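Local coordinates for protein anti-h(o) lectin I (Ulex europaeus, PDB 1FX5) that binds L-fucose as a legume lectin specific for the O(H) blood group and assembles as a homodimer, at the interface of chains A and B. Residues are numbered along the deposited sequence; one frame, centred on the assembly and turned at random. Chains: chain A/B, Anti-h(o) lectin I.

The interface of chains A and B. Residues chain A 6-10, 12, 17; chain B 1-3, 209.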
ATOM      1  N   PHE A   6       3.032  -7.212   2.099  1.00 18.54           N
ATOM      2  CA  PHE A   6       2.604  -7.497   0.736  1.00 19.85           C
ATOM      3  C   PHE A   6       3.536  -8.536   0.154  1.00 23.66           C
ATOM      4  O   PHE A   6       4.659  -8.723   0.662  1.00 24.01           O
ATOM      5  CB  PHE A   6       2.563  -6.225  -0.153  1.00 17.93           C
ATOM      6  CG  PHE A   6       3.866  -5.470  -0.240  1.00 19.95           C
ATOM      7  CD1 PHE A   6       4.918  -5.936  -1.046  1.00 22.27           C
ATOM      8  CD2 PHE A   6       4.010  -4.249   0.394  1.00 14.94           C
ATOM      9  CE1 PHE A   6       6.085  -5.187  -1.230  1.00 18.37           C
ATOM     10  CE2 PHE A   6       5.158  -3.506   0.214  1.00 15.92           C
ATOM     11  CZ  PHE A   6       6.199  -3.973  -0.604  1.00 13.97           C
ATOM     12  N   LYS A   7       3.063  -9.250  -0.864  1.00 23.79           N
ATOM     13  CA  LYS A   7       3.865 -10.282  -1.519  1.00 24.64           C
ATOM     14  C   LYS A   7       3.566 -10.311  -3.003  1.00 25.15           C
ATOM     15  O   LYS A   7       2.392 -10.317  -3.415  1.00 25.76           O
ATOM     16  CB  LYS A   7       3.590 -11.673  -0.939  1.00 26.78           C
ATOM     17  CG  LYS A   7       4.519 -12.742  -1.501  1.00 32.41           C
ATOM     18  CD  LYS A   7       4.003 -14.159  -1.297  1.00 39.83           C
ATOM     19  CE  LYS A   7       4.088 -14.615   0.150  1.00 46.50           C
ATOM     20  NZ  LYS A   7       3.671 -16.053   0.286  1.00 49.99           N
ATOM     21  N   PHE A   8       4.622 -10.265  -3.802  1.00 22.18           N
ATOM     22  CA  PHE A   8       4.506 -10.301  -5.248  1.00 21.59           C
ATOM     23  C   PHE A   8       5.160 -11.638  -5.620  1.00 24.08           C
ATOM     24  O   PHE A   8       6.372 -11.827  -5.389  1.00 21.63           O
ATOM     25  CB  PHE A   8       5.344  -9.197  -5.914  1.00 21.87           C
ATOM     26  CG  PHE A   8       4.781  -7.805  -5.806  1.00 23.14           C
ATOM     27  CD1 PHE A   8       3.964  -7.293  -6.809  1.00 20.92           C
ATOM     28  CD2 PHE A   8       5.147  -6.971  -4.752  1.00 22.40           C
ATOM     29  CE1 PHE A   8       3.522  -5.968  -6.769  1.00 21.24           C
ATOM     30  CE2 PHE A   8       4.706  -5.646  -4.706  1.00 21.35           C
ATOM     31  CZ  PHE A   8       3.891  -5.145  -5.721  1.00 20.79           C
ATOM     32  N   LYS A   9       4.377 -12.580  -6.146  1.00 24.25           N
ATOM     33  CA  LYS A   9       4.916 -13.886  -6.546  1.00 24.92           C
ATOM     34  C   LYS A   9       5.651 -13.728  -7.880  1.00 23.32           C
ATOM     35  O   LYS A   9       6.505 -14.534  -8.233  1.00 23.28           O
ATOM     36  CB  LYS A   9       3.806 -14.907  -6.633  1.00 28.00           C
ATOM     37  CG  LYS A   9       3.280 -15.228  -5.271  1.00 37.04           C
ATOM     38  CD  LYS A   9       2.109 -16.161  -5.332  1.00 47.75           C
ATOM     39  CE  LYS A   9       1.701 -16.543  -3.926  1.00 54.50           C
ATOM     40  NZ  LYS A   9       0.269 -16.904  -3.914  1.00 61.71           N
ATOM     41  N   ASN A  10       5.257 -12.689  -8.608  1.00 21.36           N
ATOM     42  CA  ASN A  10       5.796 -12.287  -9.909  1.00 25.45           C
ATOM     43  C   ASN A  10       5.175 -10.918 -10.164  1.00 24.45           C
ATOM     44  O   ASN A  10       4.381 -10.465  -9.347  1.00 27.05           O
ATOM     45  CB  ASN A  10       5.514 -13.289 -11.039  1.00 30.66           C
ATOM     46  CG  ASN A  10       4.045 -13.548 -11.263  1.00 32.91           C
ATOM     47  OD1 ASN A  10       3.181 -12.806 -10.808  1.00 33.68           O
ATOM     48  ND2 ASN A  10       3.756 -14.621 -11.982  1.00 38.74           N
ATOM     49  N   SER A  12       3.089  -8.047 -12.875  1.00 33.04           N
ATOM     50  CA  SER A  12       2.263  -7.919 -14.090  1.00 38.53           C
ATOM     51  C   SER A  12       2.516  -6.609 -14.824  1.00 39.78           C
ATOM     52  O   SER A  12       2.715  -5.566 -14.197  1.00 38.89           O
ATOM     53  CB  SER A  12       0.762  -8.097 -13.782  1.00 40.38           C
ATOM     54  OG  SER A  12       0.364  -7.400 -12.612  1.00 43.33           O
ATOM     55  N   ASP A  17       0.313  -0.813  -8.697  1.00 24.06           N
ATOM     56  CA  ASP A  17       0.898  -0.537  -7.393  1.00 21.40           C
ATOM     57  C   ASP A  17       2.407  -0.284  -7.254  1.00 22.06           C
ATOM     58  O   ASP A  17       2.931  -0.335  -6.132  1.00 23.06           O
ATOM     59  CB  ASP A  17       0.429  -1.588  -6.380  1.00 18.56           C
ATOM     60  CG  ASP A  17       0.859  -3.000  -6.744  1.00 21.80           C
ATOM     61  OD1 ASP A  17       0.564  -3.919  -5.947  1.00 20.45           O
ATOM     62  OD2 ASP A  17       1.480  -3.200  -7.817  1.00 22.92           O
TER
ATOM     63  N   SER B   1      -0.059  -6.565  -6.193  1.00 24.88           N
ATOM     64  CA  SER B   1       0.597  -7.687  -5.480  1.00 26.17           C
ATOM     65  C   SER B   1      -0.401  -8.834  -5.409  1.00 27.67           C
ATOM     66  O   SER B   1      -1.525  -8.691  -5.877  1.00 25.68           O
ATOM     67  CB  SER B   1       0.972  -7.235  -4.064  1.00 28.27           C
ATOM     68  OG  SER B   1      -0.160  -6.801  -3.320  1.00 27.45           O
ATOM     69  N   ASP B   2       0.012  -9.971  -4.856  1.00 28.40           N
ATOM     70  CA  ASP B   2      -0.868 -11.136  -4.726  1.00 29.30           C
ATOM     71  C   ASP B   2      -1.536 -11.127  -3.342  1.00 29.02           C
ATOM     72  O   ASP B   2      -2.723 -11.435  -3.214  1.00 29.93           O
ATOM     73  CB  ASP B   2      -0.074 -12.422  -4.958  1.00 29.73           C
ATOM     74  CG  ASP B   2       0.499 -12.489  -6.361  1.00 32.90           C
ATOM     75  OD1 ASP B   2      -0.262 -12.809  -7.293  1.00 36.66           O
ATOM     76  OD2 ASP B   2       1.686 -12.181  -6.554  1.00 29.14           O
ATOM     77  N   ASP B   3      -0.754 -10.789  -2.315  1.00 27.99           N
ATOM     78  CA  ASP B   3      -1.224 -10.718  -0.937  1.00 26.55           C
ATOM     79  C   ASP B   3      -0.962  -9.300  -0.449  1.00 27.81           C
ATOM     80  O   ASP B   3       0.041  -8.665  -0.841  1.00 24.55           O
ATOM     81  CB  ASP B   3      -0.462 -11.671  -0.001  1.00 26.48           C
ATOM     82  CG  ASP B   3      -0.627 -13.130  -0.369  1.00 31.31           C
ATOM     83  OD1 ASP B   3       0.175 -13.949   0.127  1.00 32.46           O
ATOM     84  OD2 ASP B   3      -1.543 -13.469  -1.150  1.00 33.67           O
ATOM     85  N   TRP B 209      -8.113  -3.970 -10.903  1.00 35.34           N
ATOM     86  CA  TRP B 209      -7.516  -3.159  -9.848  1.00 35.24           C
ATOM     87  C   TRP B 209      -8.560  -2.163  -9.322  1.00 34.98           C
ATOM     88  O   TRP B 209      -9.155  -1.415 -10.098  1.00 37.25           O
ATOM     89  CB  TRP B 209      -6.280  -2.409 -10.363  1.00 33.79           C
ATOM     90  CG  TRP B 209      -5.104  -3.293 -10.701  1.00 33.77           C
ATOM     91  CD1 TRP B 209      -4.894  -3.953 -11.870  1.00 31.13           C
ATOM     92  CD2 TRP B 209      -3.977  -3.600  -9.857  1.00 33.29           C
ATOM     93  NE1 TRP B 209      -3.712  -4.653 -11.819  1.00 34.08           N
ATOM     94  CE2 TRP B 209      -3.128  -4.458 -10.594  1.00 34.70           C
ATOM     95  CE3 TRP B 209      -3.608  -3.244  -8.557  1.00 31.99           C
ATOM     96  CZ2 TRP B 209      -1.923  -4.966 -10.071  1.00 33.22           C
ATOM     97  CZ3 TRP B 209      -2.413  -3.752  -8.035  1.00 32.86           C
ATOM     98  CH2 TRP B 209      -1.583  -4.604  -8.795  1.00 30.55           C
TER
HETATM   99  O   HOH W   1       1.935  -9.840  -8.277  1.00 25.91           O
HETATM  100  O   HOH W   2      -1.794 -14.954  -3.325  1.00 30.55           O
HETATM  101  O   HOH W   3      -2.442  -6.743 -13.555  1.00 51.04           O
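A:Lys7, in strand 3-8, pairs antiparallel with B:Asp3, which opens the same strand of the other chain: A:Lys7 N donates to B:Asp3 O at 3.1 Å, and A:Lys7 O accepts from B:Asp2 N at 2.8 Å and, weakly, from B:Asp3 N at 3.4 Å. Their side chains run alongside each other, pointing the same way; A:Lys7 NZ stays 4.1 Å from B:Asp3 OD1, so any attraction is probably long-range. With CG anti to its carbonyl carbon (chi1 -63°), B:Asp2 brings OD2 to A:Lys9 N, 2.8 Å away in an almost straight bond (176° at H); a short acidic side chain thus caps an amide just past the strand end. Water 1 joins this carboxylate oxygen to the backbone carbonyl A:Asn10 O. The small side chain of B:Ser1 lets CB lie against the flat face that A:Phe8 offers, 3.8 Å from the ring centre, while OG turns back to B:Asp3 O, reaching it from the face opposite A:Lys7 N. A:Asp17 supplies an acceptor for the chain-terminal B:Ser1 N, which meets OD1 on its syn side, tilted 22° out of the carboxylate plane, at 2.7 Å. That carboxylate also abuts the benzo edge of B:Trp209, the planes 69° apart, and the indole's NE1 binds water 3, shared with A:Ser12 OG. Long A:Lys9 lets NZ reach water 2, bound also by B:Asp3 OD2. This patch and its two-fold twin join the N-terminal strands, helping hold the lectin homodimer together.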